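Local coordinates for vivid PAS protein VVD (Neurospora crassa, PDB 3D72) that binds flavin-adenine dinucleotide in a LOV-type PAS domain and acts as a blue-light photoreceptor, probably feeding light signals into the fungal circadian system, at residues M13-Q18 with I131-E136; V36-C41 with Y52-F57; K90-N95 with V112-F117. The protein carries 1 engineered substitution. All blocks are in the same frame, centred on the assembly; numbering follows the deposited sequence.

Interaction 1: M13-Q18 with I131-E136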
# COMPACT_ATOMS: atom_id res chain seq x y z
N MET A 13 -0.68 -6.02 -2.45
CA MET A 13 -0.28 -4.89 -1.59
C MET A 13 0.62 -3.91 -2.32
O MET A 13 0.42 -2.69 -2.25
CB MET A 13 0.42 -5.39 -0.33
CG MET A 13 -0.49 -6.15 0.60
SD MET A 13 0.22 -6.31 2.26
CE MET A 13 1.33 -7.64 2.01
N GLY A 14 1.62 -4.44 -3.04
CA GLY A 14 2.52 -3.58 -3.76
C GLY A 14 1.78 -2.76 -4.80
O GLY A 14 2.09 -1.58 -5.00
N TYR A 15 0.79 -3.37 -5.44
CA TYR A 15 0.02 -2.67 -6.46
C TYR A 15 -0.87 -1.60 -5.87
O TYR A 15 -1.07 -0.55 -6.48
CB TYR A 15 -0.80 -3.66 -7.29
CG TYR A 15 0.05 -4.66 -8.05
CD1 TYR A 15 1.36 -4.35 -8.44
CD2 TYR A 15 -0.45 -5.92 -8.38
CE1 TYR A 15 2.14 -5.27 -9.15
CE2 TYR A 15 0.33 -6.85 -9.08
CZ TYR A 15 1.62 -6.52 -9.46
OH TYR A 15 2.38 -7.44 -10.15
N LEU A 16 -1.41 -1.84 -4.67
CA LEU A 16 -2.24 -0.83 -4.02
C LEU A 16 -1.36 0.36 -3.66
O LEU A 16 -1.76 1.51 -3.82
CB LEU A 16 -2.90 -1.40 -2.76
CG LEU A 16 -4.05 -2.38 -3.01
CD1 LEU A 16 -4.36 -3.15 -1.74
CD2 LEU A 16 -5.29 -1.62 -3.48
N ILE A 17 -0.14 0.09 -3.18
CA ILE A 17 0.79 1.16 -2.84
C ILE A 17 1.14 1.92 -4.12
O ILE A 17 1.18 3.15 -4.14
CB ILE A 17 2.07 0.58 -2.19
CG1 ILE A 17 1.72 0.05 -0.79
CG2 ILE A 17 3.16 1.64 -2.10
CD1 ILE A 17 2.81 -0.82 -0.17
N GLN A 18 1.36 1.19 -5.20
CA GLN A 18 1.69 1.81 -6.47
C GLN A 18 0.58 2.76 -6.91
O GLN A 18 0.83 3.89 -7.36
CB GLN A 18 1.89 0.74 -7.54
CG GLN A 18 2.14 1.29 -8.93
CD GLN A 18 2.19 0.20 -9.97
OE1 GLN A 18 2.72 -0.90 -9.72
NE2 GLN A 18 1.66 0.49 -11.15
N ILE A 131 -7.76 0.92 -12.67
CA ILE A 131 -6.48 1.60 -12.76
C ILE A 131 -5.42 0.63 -13.28
O ILE A 131 -5.24 -0.44 -12.69
CB ILE A 131 -6.01 2.08 -11.37
CG1 ILE A 131 -7.13 2.89 -10.69
CG2 ILE A 131 -4.75 2.92 -11.50
CD1 ILE A 131 -7.46 4.19 -11.38
N PRO A 132 -4.72 0.97 -14.38
CA PRO A 132 -3.69 0.05 -14.87
C PRO A 132 -2.54 -0.04 -13.88
O PRO A 132 -2.21 0.94 -13.22
CB PRO A 132 -3.26 0.69 -16.19
CG PRO A 132 -3.42 2.14 -15.91
CD PRO A 132 -4.76 2.19 -15.20
N VAL A 133 -1.93 -1.22 -13.83
CA VAL A 133 -0.85 -1.52 -12.91
C VAL A 133 0.42 -2.05 -13.59
O VAL A 133 0.35 -2.90 -14.48
CB VAL A 133 -1.35 -2.57 -11.87
CG1 VAL A 133 -0.25 -2.97 -10.93
CG2 VAL A 133 -2.53 -1.98 -11.10
N ARG A 134 1.57 -1.52 -13.19
CA ARG A 134 2.85 -1.96 -13.74
C ARG A 134 3.40 -3.11 -12.91
O ARG A 134 3.32 -3.08 -11.68
CB ARG A 134 3.86 -0.81 -13.70
CG ARG A 134 3.42 0.45 -14.41
CD ARG A 134 4.41 1.58 -14.14
NE ARG A 134 3.96 2.85 -14.71
CZ ARG A 134 3.92 3.09 -16.01
NH1 ARG A 134 4.30 2.15 -16.86
NH2 ARG A 134 3.49 4.26 -16.46
N ASP A 135 3.96 -4.13 -13.56
CA ASP A 135 4.55 -5.22 -12.79
C ASP A 135 6.05 -4.95 -12.64
O ASP A 135 6.49 -3.81 -12.79
CB ASP A 135 4.30 -6.58 -13.46
CG ASP A 135 4.93 -6.69 -14.82
OD1 ASP A 135 5.58 -5.72 -15.27
OD2 ASP A 135 4.78 -7.76 -15.44
N GLU A 136 6.85 -5.98 -12.35
CA GLU A 136 8.28 -5.78 -12.15
C GLU A 136 9.03 -5.29 -13.39
O GLU A 136 10.14 -4.76 -13.28
CB GLU A 136 8.93 -7.06 -11.63
CG GLU A 136 8.45 -7.47 -10.25
CD GLU A 136 8.82 -6.46 -9.16
OE1 GLU A 136 8.34 -6.62 -8.02
OE2 GLU A 136 9.59 -5.53 -9.44
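The ring of Tyr15 has the CG1 methyl of Val133 against one face, 3.2 Å above the ring plane and displaced toward the rim on the CD1 side. This is a CH-pi contact, with CG1 of Val133 3.6 Å from the centroid of the Tyr15 ring. The carbonyl O of Arg134 approaches CE1 of Tyr15 obliquely at 3.5 Å, and the phenol OH ends beside CB of Asp135. CG1 of Val133 stands anti to the backbone N (chi1 177°), which brings it over the ring; the two side chains cross at about a right angle. One turn further along the helix, Gln18 runs extended to the strand, its amide lying against the backbone of Arg134. With an alanine at Tyr15, the CG1 methyl of Val133 would probably lose its ring face and a gap would open between helix and strand. The guanidinium of Arg134 turns elsewhere, to Gly138 O and the Tyr140 ring. The 13-18 part of helix 12-21 crosses the 131-134 end of strand 123-134 at 118°, with the axes of these short pieces 8.8 Å apart, as an N-terminal cap on the PAS sheet; Tyr15 also touches Met144 of strand 140-146 and Leu40 of strand 38-42.

Interaction 2: V36-C41 with Y52-F57; sequences VALILC and YASEAF. Engineered in segment 36-41: Val36 (natural residue Cys). With FAD (flavin-adenine dinucleotide), chain C.
The antiparallel hairpin of strands 38-42 and 50-53 in the PAS sheet meets the start of helix 55-61 here, pairing Leu40 with Tyr52 and Ile39 with Ala53. Leu40 and Tyr52 form the hydrogen-bonded pair, Leu40 N giving to Tyr52 O at 2.9 Å and Tyr52 N returning a longer bond to Leu40 O. Past the strand end, Ser54 N reaches Leu38 O at 2.9 Å in a nearly straight bond (171°). Ser54 is the N-cap of the helix: its OG accepts from Phe57 N and donates to Val36 O at 2.9 Å, on a carbonyl lone pair, tying the helix start to the residues leading into the strand. That carbonyl belongs to Val36, an engineered replacement of cysteine, whose CB is directed away from 52-57 and whose side chain packs on Phe146. Ile39 CG2 stands over the centre of the Phe57 ring, 3.4 Å from its centroid and 10° off the normal. The other branch of Ile39 goes to the cofactor, with CG1 between backbone N and carbonyl carbon (chi1 64°) and CD1 3.4 Å from FAD C6. Cys41 SG approaches the flavin from the same side, 3.5 Å from C7M. On the opposite sheet face, Leu38 CD1 meets the edge of the Tyr52 ring, and Leu38, Leu40 and Tyr52 face helix 12-21, with strand 140-146 pairing along the other edge of strand 38-42.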
# COMPACT_ATOMS: atom_id res chain seq x y z
N VAL A 36 -11.05 -3.82 0.81
CA VAL A 36 -12.12 -3.36 -0.07
C VAL A 36 -12.42 -4.39 -1.15
O VAL A 36 -11.69 -5.36 -1.30
CB VAL A 36 -11.73 -2.04 -0.77
CG1 VAL A 36 -11.28 -1.03 0.26
CG2 VAL A 36 -10.62 -2.29 -1.79
N ALA A 37 -13.51 -4.18 -1.88
CA ALA A 37 -13.85 -5.09 -2.97
C ALA A 37 -12.95 -4.74 -4.15
O ALA A 37 -12.98 -3.63 -4.66
CB ALA A 37 -15.32 -4.93 -3.37
N LEU A 38 -12.12 -5.68 -4.57
CA LEU A 38 -11.22 -5.41 -5.68
C LEU A 38 -10.91 -6.67 -6.43
O LEU A 38 -11.08 -7.77 -5.91
CB LEU A 38 -9.91 -4.78 -5.19
CG LEU A 38 -8.95 -5.59 -4.32
CD1 LEU A 38 -8.13 -6.56 -5.18
CD2 LEU A 38 -8.00 -4.63 -3.59
N ILE A 39 -10.47 -6.50 -7.66
CA ILE A 39 -10.05 -7.63 -8.48
C ILE A 39 -8.86 -7.20 -9.33
O ILE A 39 -8.66 -6.02 -9.58
CB ILE A 39 -11.18 -8.17 -9.40
CG1 ILE A 39 -11.60 -7.12 -10.42
CG2 ILE A 39 -12.36 -8.59 -8.55
CD1 ILE A 39 -12.57 -7.68 -11.47
N LEU A 40 -8.05 -8.17 -9.74
CA LEU A 40 -6.90 -7.88 -10.58
C LEU A 40 -7.09 -8.73 -11.83
O LEU A 40 -7.39 -9.92 -11.73
CB LEU A 40 -5.60 -8.30 -9.88
CG LEU A 40 -4.33 -7.83 -10.61
CD1 LEU A 40 -4.07 -6.35 -10.30
CD2 LEU A 40 -3.14 -8.66 -10.16
N CYS A 41 -6.94 -8.10 -13.00
CA CYS A 41 -7.08 -8.79 -14.27
C CYS A 41 -5.76 -8.73 -15.03
O CYS A 41 -5.02 -7.75 -14.93
CB CYS A 41 -8.19 -8.16 -15.11
SG CYS A 41 -9.82 -8.30 -14.34
N TYR A 52 -7.20 -12.48 -9.66
CA TYR A 52 -7.29 -12.30 -8.21
C TYR A 52 -8.58 -11.58 -7.86
O TYR A 52 -8.93 -10.61 -8.51
CB TYR A 52 -6.12 -11.49 -7.66
CG TYR A 52 -6.23 -11.27 -6.16
CD1 TYR A 52 -6.89 -10.16 -5.64
CD2 TYR A 52 -5.74 -12.22 -5.28
CE1 TYR A 52 -7.06 -10.01 -4.26
CE2 TYR A 52 -5.90 -12.08 -3.91
CZ TYR A 52 -6.57 -10.98 -3.41
OH TYR A 52 -6.73 -10.88 -2.05
N ALA A 53 -9.26 -12.05 -6.82
CA ALA A 53 -10.50 -11.42 -6.36
C ALA A 53 -10.48 -11.35 -4.84
O ALA A 53 -10.21 -12.35 -4.17
CB ALA A 53 -11.72 -12.21 -6.84
N SER A 54 -10.74 -10.17 -4.30
CA SER A 54 -10.74 -10.02 -2.85
C SER A 54 -12.00 -10.64 -2.26
O SER A 54 -13.01 -10.80 -2.94
CB SER A 54 -10.67 -8.54 -2.45
OG SER A 54 -11.93 -7.91 -2.56
N GLU A 55 -11.93 -11.00 -0.98
CA GLU A 55 -13.08 -11.60 -0.34
C GLU A 55 -14.29 -10.67 -0.35
O GLU A 55 -15.42 -11.13 -0.43
CB GLU A 55 -12.72 -12.02 1.09
CG GLU A 55 -11.66 -13.09 1.11
CD GLU A 55 -11.75 -14.00 2.32
OE1 GLU A 55 -11.01 -15.00 2.37
OE2 GLU A 55 -12.55 -13.70 3.23
N ALA A 56 -14.05 -9.36 -0.31
CA ALA A 56 -15.15 -8.40 -0.33
C ALA A 56 -15.87 -8.39 -1.68
O ALA A 56 -17.08 -8.13 -1.74
CB ALA A 56 -14.64 -7.00 0.01
N PHE A 57 -15.13 -8.63 -2.75
CA PHE A 57 -15.72 -8.69 -4.09
C PHE A 57 -16.59 -9.93 -4.19
O PHE A 57 -17.69 -9.89 -4.74
CB PHE A 57 -14.62 -8.75 -5.16
CG PHE A 57 -15.13 -9.05 -6.54
CD1 PHE A 57 -15.61 -8.04 -7.36
CD2 PHE A 57 -15.14 -10.36 -7.02
CE1 PHE A 57 -16.08 -8.31 -8.64
CE2 PHE A 57 -15.61 -10.65 -8.30
CZ PHE A 57 -16.09 -9.62 -9.12
PA FAD C . -17.47 -5.41 -25.82
O1A FAD C . -17.89 -6.81 -25.51
O2A FAD C . -16.71 -5.17 -27.06
O5B FAD C . -18.77 -4.50 -25.79
C5B FAD C . -18.77 -3.08 -26.06
C4B FAD C . -20.22 -2.64 -26.20
O4B FAD C . -20.20 -1.24 -26.54
C3B FAD C . -21.03 -3.37 -27.29
O3B FAD C . -22.24 -3.93 -26.83
C2B FAD C . -21.25 -2.34 -28.39
O2B FAD C . -22.48 -2.34 -29.06
C1B FAD C . -20.92 -0.98 -27.75
N9A FAD C . -20.07 -0.13 -28.55
C8A FAD C . -18.80 -0.38 -29.00
N7A FAD C . -18.28 0.58 -29.72
C5A FAD C . -19.29 1.53 -29.78
C6A FAD C . -19.35 2.82 -30.41
N6A FAD C . -18.33 3.30 -31.13
N1A FAD C . -20.50 3.54 -30.28
C2A FAD C . -21.52 3.02 -29.55
N3A FAD C . -21.57 1.83 -28.90
C4A FAD C . -20.38 1.12 -29.08
N1 FAD C . -17.39 -4.91 -15.75
C2 FAD C . -18.48 -5.02 -14.95
O2 FAD C . -19.64 -5.02 -15.41
N3 FAD C . -18.32 -5.11 -13.56
C4 FAD C . -17.09 -5.13 -12.90
O4 FAD C . -17.06 -5.21 -11.65
C4X FAD C . -15.96 -5.01 -13.73
N5 FAD C . -14.68 -5.03 -13.14
C5X FAD C . -13.59 -4.92 -13.98
C6 FAD C . -12.28 -4.94 -13.40
C7 FAD C . -11.15 -4.86 -14.17
C7M FAD C . -9.79 -4.87 -13.45
C8 FAD C . -11.24 -4.81 -15.58
C8M FAD C . -10.03 -4.75 -16.49
C9 FAD C . -12.55 -4.78 -16.19
C9A FAD C . -13.72 -4.84 -15.42
N10 FAD C . -15.06 -4.81 -15.99
C10 FAD C . -16.15 -4.94 -15.15
C1' FAD C . -15.30 -4.65 -17.45
C2' FAD C . -15.31 -5.85 -18.37
O2' FAD C . -14.30 -6.77 -17.93
C3' FAD C . -15.10 -5.32 -19.81
O3' FAD C . -13.83 -4.66 -19.87
C4' FAD C . -16.21 -4.31 -20.26
O4' FAD C . -17.45 -4.99 -20.33
C5' FAD C . -15.91 -3.65 -21.61
O5' FAD C . -15.19 -4.53 -22.48
P FAD C . -15.89 -5.64 -23.36
O1P FAD C . -14.83 -6.55 -23.79
O2P FAD C . -17.02 -6.26 -22.61
O3P FAD C . -16.50 -4.91 -24.66

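Interaction 3: K90-N95 with V112-F117. With FAD (flavin-adenine dinucleotide), chain C.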
# COMPACT_ATOMS: atom_id res chain seq x y z
N LYS A 90 -28.32 -6.50 -22.90
CA LYS A 90 -29.66 -6.09 -22.91
C LYS A 90 -30.10 -5.39 -21.64
O LYS A 90 -31.25 -5.01 -21.51
CB LYS A 90 -30.52 -7.27 -23.36
CG LYS A 90 -30.92 -8.33 -22.36
CD LYS A 90 -30.56 -9.73 -22.88
CE LYS A 90 -30.59 -9.85 -24.40
NZ LYS A 90 -30.09 -11.18 -24.84
N TYR A 91 -29.17 -5.17 -20.71
CA TYR A 91 -29.47 -4.48 -19.44
C TYR A 91 -28.43 -3.41 -19.14
O TYR A 91 -28.53 -2.70 -18.13
CB TYR A 91 -29.51 -5.49 -18.30
CG TYR A 91 -30.52 -6.56 -18.52
CD1 TYR A 91 -31.86 -6.23 -18.73
CD2 TYR A 91 -30.15 -7.90 -18.55
CE1 TYR A 91 -32.81 -7.22 -18.95
CE2 TYR A 91 -31.10 -8.89 -18.76
CZ TYR A 91 -32.43 -8.55 -18.96
OH TYR A 91 -33.37 -9.52 -19.17
N VAL A 92 -27.45 -3.32 -19.99
CA VAL A 92 -26.40 -2.35 -19.77
C VAL A 92 -26.23 -1.34 -20.86
O VAL A 92 -26.31 -1.64 -22.05
CB VAL A 92 -25.07 -3.07 -19.54
CG1 VAL A 92 -23.98 -2.06 -19.31
CG2 VAL A 92 -25.20 -4.00 -18.35
N ASP A 93 -26.01 -0.10 -20.42
CA ASP A 93 -25.81 1.01 -21.31
C ASP A 93 -24.62 0.70 -22.22
O ASP A 93 -23.50 0.49 -21.74
CB ASP A 93 -25.53 2.26 -20.49
CG ASP A 93 -25.43 3.49 -21.33
OD1 ASP A 93 -24.53 3.55 -22.19
OD2 ASP A 93 -26.26 4.41 -21.15
N SER A 94 -24.86 0.67 -23.52
CA SER A 94 -23.80 0.38 -24.48
C SER A 94 -22.66 1.39 -24.43
O SER A 94 -21.50 1.01 -24.57
CB SER A 94 -24.37 0.30 -25.90
OG SER A 94 -25.08 -0.91 -26.09
N ASN A 95 -22.99 2.66 -24.25
CA ASN A 95 -21.95 3.68 -24.20
C ASN A 95 -21.05 3.44 -22.99
O ASN A 95 -19.84 3.68 -23.04
CB ASN A 95 -22.56 5.08 -24.09
CG ASN A 95 -21.50 6.17 -24.06
OD1 ASN A 95 -20.76 6.36 -25.03
ND2 ASN A 95 -21.42 6.88 -22.94
N VAL A 112 -16.81 4.45 -13.76
CA VAL A 112 -18.16 4.43 -14.31
C VAL A 112 -19.16 3.77 -13.37
O VAL A 112 -18.78 3.15 -12.38
CB VAL A 112 -18.22 3.65 -15.65
CG1 VAL A 112 -17.22 4.21 -16.64
CG2 VAL A 112 -17.97 2.16 -15.41
N GLU A 113 -20.44 3.96 -13.66
CA GLU A 113 -21.49 3.31 -12.91
C GLU A 113 -22.05 2.33 -13.93
O GLU A 113 -22.41 2.72 -15.04
CB GLU A 113 -22.58 4.28 -12.47
CG GLU A 113 -22.21 5.16 -11.29
CD GLU A 113 -23.43 5.61 -10.53
OE1 GLU A 113 -24.43 5.94 -11.19
OE2 GLU A 113 -23.39 5.63 -9.28
N VAL A 114 -22.11 1.06 -13.57
CA VAL A 114 -22.61 0.05 -14.49
C VAL A 114 -23.58 -0.89 -13.80
O VAL A 114 -23.38 -1.28 -12.65
CB VAL A 114 -21.44 -0.77 -15.11
CG1 VAL A 114 -20.68 -1.51 -14.03
CG2 VAL A 114 -21.99 -1.76 -16.14
N VAL A 115 -24.66 -1.23 -14.49
CA VAL A 115 -25.63 -2.15 -13.93
C VAL A 115 -25.01 -3.54 -13.92
O VAL A 115 -24.52 -4.01 -14.94
CB VAL A 115 -26.93 -2.16 -14.75
CG1 VAL A 115 -27.85 -3.26 -14.24
CG2 VAL A 115 -27.62 -0.81 -14.63
N ASN A 116 -25.03 -4.18 -12.75
CA ASN A 116 -24.50 -5.52 -12.57
C ASN A 116 -25.51 -6.38 -11.83
O ASN A 116 -26.51 -5.89 -11.29
CB ASN A 116 -23.18 -5.50 -11.77
CG ASN A 116 -21.95 -5.20 -12.64
OD1 ASN A 116 -20.82 -5.22 -12.14
ND2 ASN A 116 -22.15 -4.93 -13.92
N PHE A 117 -25.25 -7.68 -11.79
CA PHE A 117 -26.15 -8.61 -11.12
C PHE A 117 -25.38 -9.59 -10.25
O PHE A 117 -24.36 -10.13 -10.67
CB PHE A 117 -26.98 -9.38 -12.16
CG PHE A 117 -27.81 -8.50 -13.04
CD1 PHE A 117 -29.11 -8.17 -12.69
CD2 PHE A 117 -27.27 -7.98 -14.21
CE1 PHE A 117 -29.87 -7.31 -13.48
CE2 PHE A 117 -28.01 -7.12 -15.02
CZ PHE A 117 -29.32 -6.79 -14.65
PA FAD C . -17.47 -5.41 -25.82
O1A FAD C . -17.89 -6.81 -25.51
O2A FAD C . -16.71 -5.17 -27.06
O5B FAD C . -18.77 -4.50 -25.79
C5B FAD C . -18.77 -3.08 -26.06
C4B FAD C . -20.22 -2.64 -26.20
O4B FAD C . -20.20 -1.24 -26.54
C3B FAD C . -21.03 -3.37 -27.29
O3B FAD C . -22.24 -3.93 -26.83
C2B FAD C . -21.25 -2.34 -28.39
O2B FAD C . -22.48 -2.34 -29.06
C1B FAD C . -20.92 -0.98 -27.75
N9A FAD C . -20.07 -0.13 -28.55
C8A FAD C . -18.80 -0.38 -29.00
N7A FAD C . -18.28 0.58 -29.72
C5A FAD C . -19.29 1.53 -29.78
C6A FAD C . -19.35 2.82 -30.41
N6A FAD C . -18.33 3.30 -31.13
N1A FAD C . -20.50 3.54 -30.28
C2A FAD C . -21.52 3.02 -29.55
N3A FAD C . -21.57 1.83 -28.90
C4A FAD C . -20.38 1.12 -29.08
N1 FAD C . -17.39 -4.91 -15.75
C2 FAD C . -18.48 -5.02 -14.95
O2 FAD C . -19.64 -5.02 -15.41
N3 FAD C . -18.32 -5.11 -13.56
C4 FAD C . -17.09 -5.13 -12.90
O4 FAD C . -17.06 -5.21 -11.65
C4X FAD C . -15.96 -5.01 -13.73
N5 FAD C . -14.68 -5.03 -13.14
C5X FAD C . -13.59 -4.92 -13.98
C6 FAD C . -12.28 -4.94 -13.40
C7 FAD C . -11.15 -4.86 -14.17
C7M FAD C . -9.79 -4.87 -13.45
C8 FAD C . -11.24 -4.81 -15.58
C8M FAD C . -10.03 -4.75 -16.49
C9 FAD C . -12.55 -4.78 -16.19
C9A FAD C . -13.72 -4.84 -15.42
N10 FAD C . -15.06 -4.81 -15.99
C10 FAD C . -16.15 -4.94 -15.15
C1' FAD C . -15.30 -4.65 -17.45
C2' FAD C . -15.31 -5.85 -18.37
O2' FAD C . -14.30 -6.77 -17.93
C3' FAD C . -15.10 -5.32 -19.81
O3' FAD C . -13.83 -4.66 -19.87
C4' FAD C . -16.21 -4.31 -20.26
O4' FAD C . -17.45 -4.99 -20.33
C5' FAD C . -15.91 -3.65 -21.61
O5' FAD C . -15.19 -4.53 -22.48
P FAD C . -15.89 -5.64 -23.36
O1P FAD C . -14.83 -6.55 -23.79
O2P FAD C . -17.02 -6.26 -22.61
O3P FAD C . -16.50 -4.91 -24.66
O HOH W 1 -25.53 0.38 -17.09
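Val92 reaches strand 110-117 with both branches of its side chain. From CB, the CG1 methyl lies anti to the backbone N (chi1 180°) and meets the CG2 methyl of Val114 at 3.8 Å, the two side chains crossing obliquely. The other methyl, CG2, rests 3.5 Å from the carbonyl O of Val115. Just before it in the chain, Tyr91 turns its CB to the edge of the Phe117 ring, 3.9 Å from CZ. The two rings are held obliquely, planes 66° apart and centroids separated by 5.7 Å, while CG of Lys90 lies over the rim of one face of the Tyr91 ring. Between these points the isopropyl group of Val115 fits against Tyr91 O. Strand 110-117 is an outermost strand of the antiparallel PAS sheet within the chain, and residues 90-95 lead along it into helix 94-106, which Asp93 caps through OD1 to Thr96 N. A water joins the two backbones, accepting from Val115 N at 3.2 Å and, weakly, from Asp93 N. Asn116 starts away from 90-95 and its amide enters the flavin pocket. Its OD1 accepts from FAD N3 at 2.9 Å in an almost straight bond (173°) and also receives Asn126 ND2. Its ND2 donates to FAD O2 at 2.9 Å, and bonds back to Val115 O at 2.7 Å from above that carbonyl plane. The flavin N3-H, with Asn126 ND2, marks the oxygen end and O2 the nitrogen end of the amide, and the complementary pair of bonds reads the N3-H and O2 of the isoalloxazine. Next to it, the CG1 methyl of Val114 approaches FAD O2 at the pyrimidine edge of the flavin.

All three contacts reach the same antiparallel sheet, and interaction 1 closes a chain loop within which the other two follow in series. Interactions 1 and 2 touch directly, although their centres are 14 Å apart: Leu16 CD2 lies 4.1 Å from Leu38 CD2. Interactions 2 and 3 do not touch, with centres 20 Å and nearest atoms about 7 Å apart, but FAD spans them: Ile39 and Cys41 meet the benzenoid side of the flavin, Asn116 its pyrimidine end. Interaction 1 lies on the far side of the chain's centre from interaction 3, 27 Å between centres, and the Val133 side chain remains about 8 Å from the cofactor.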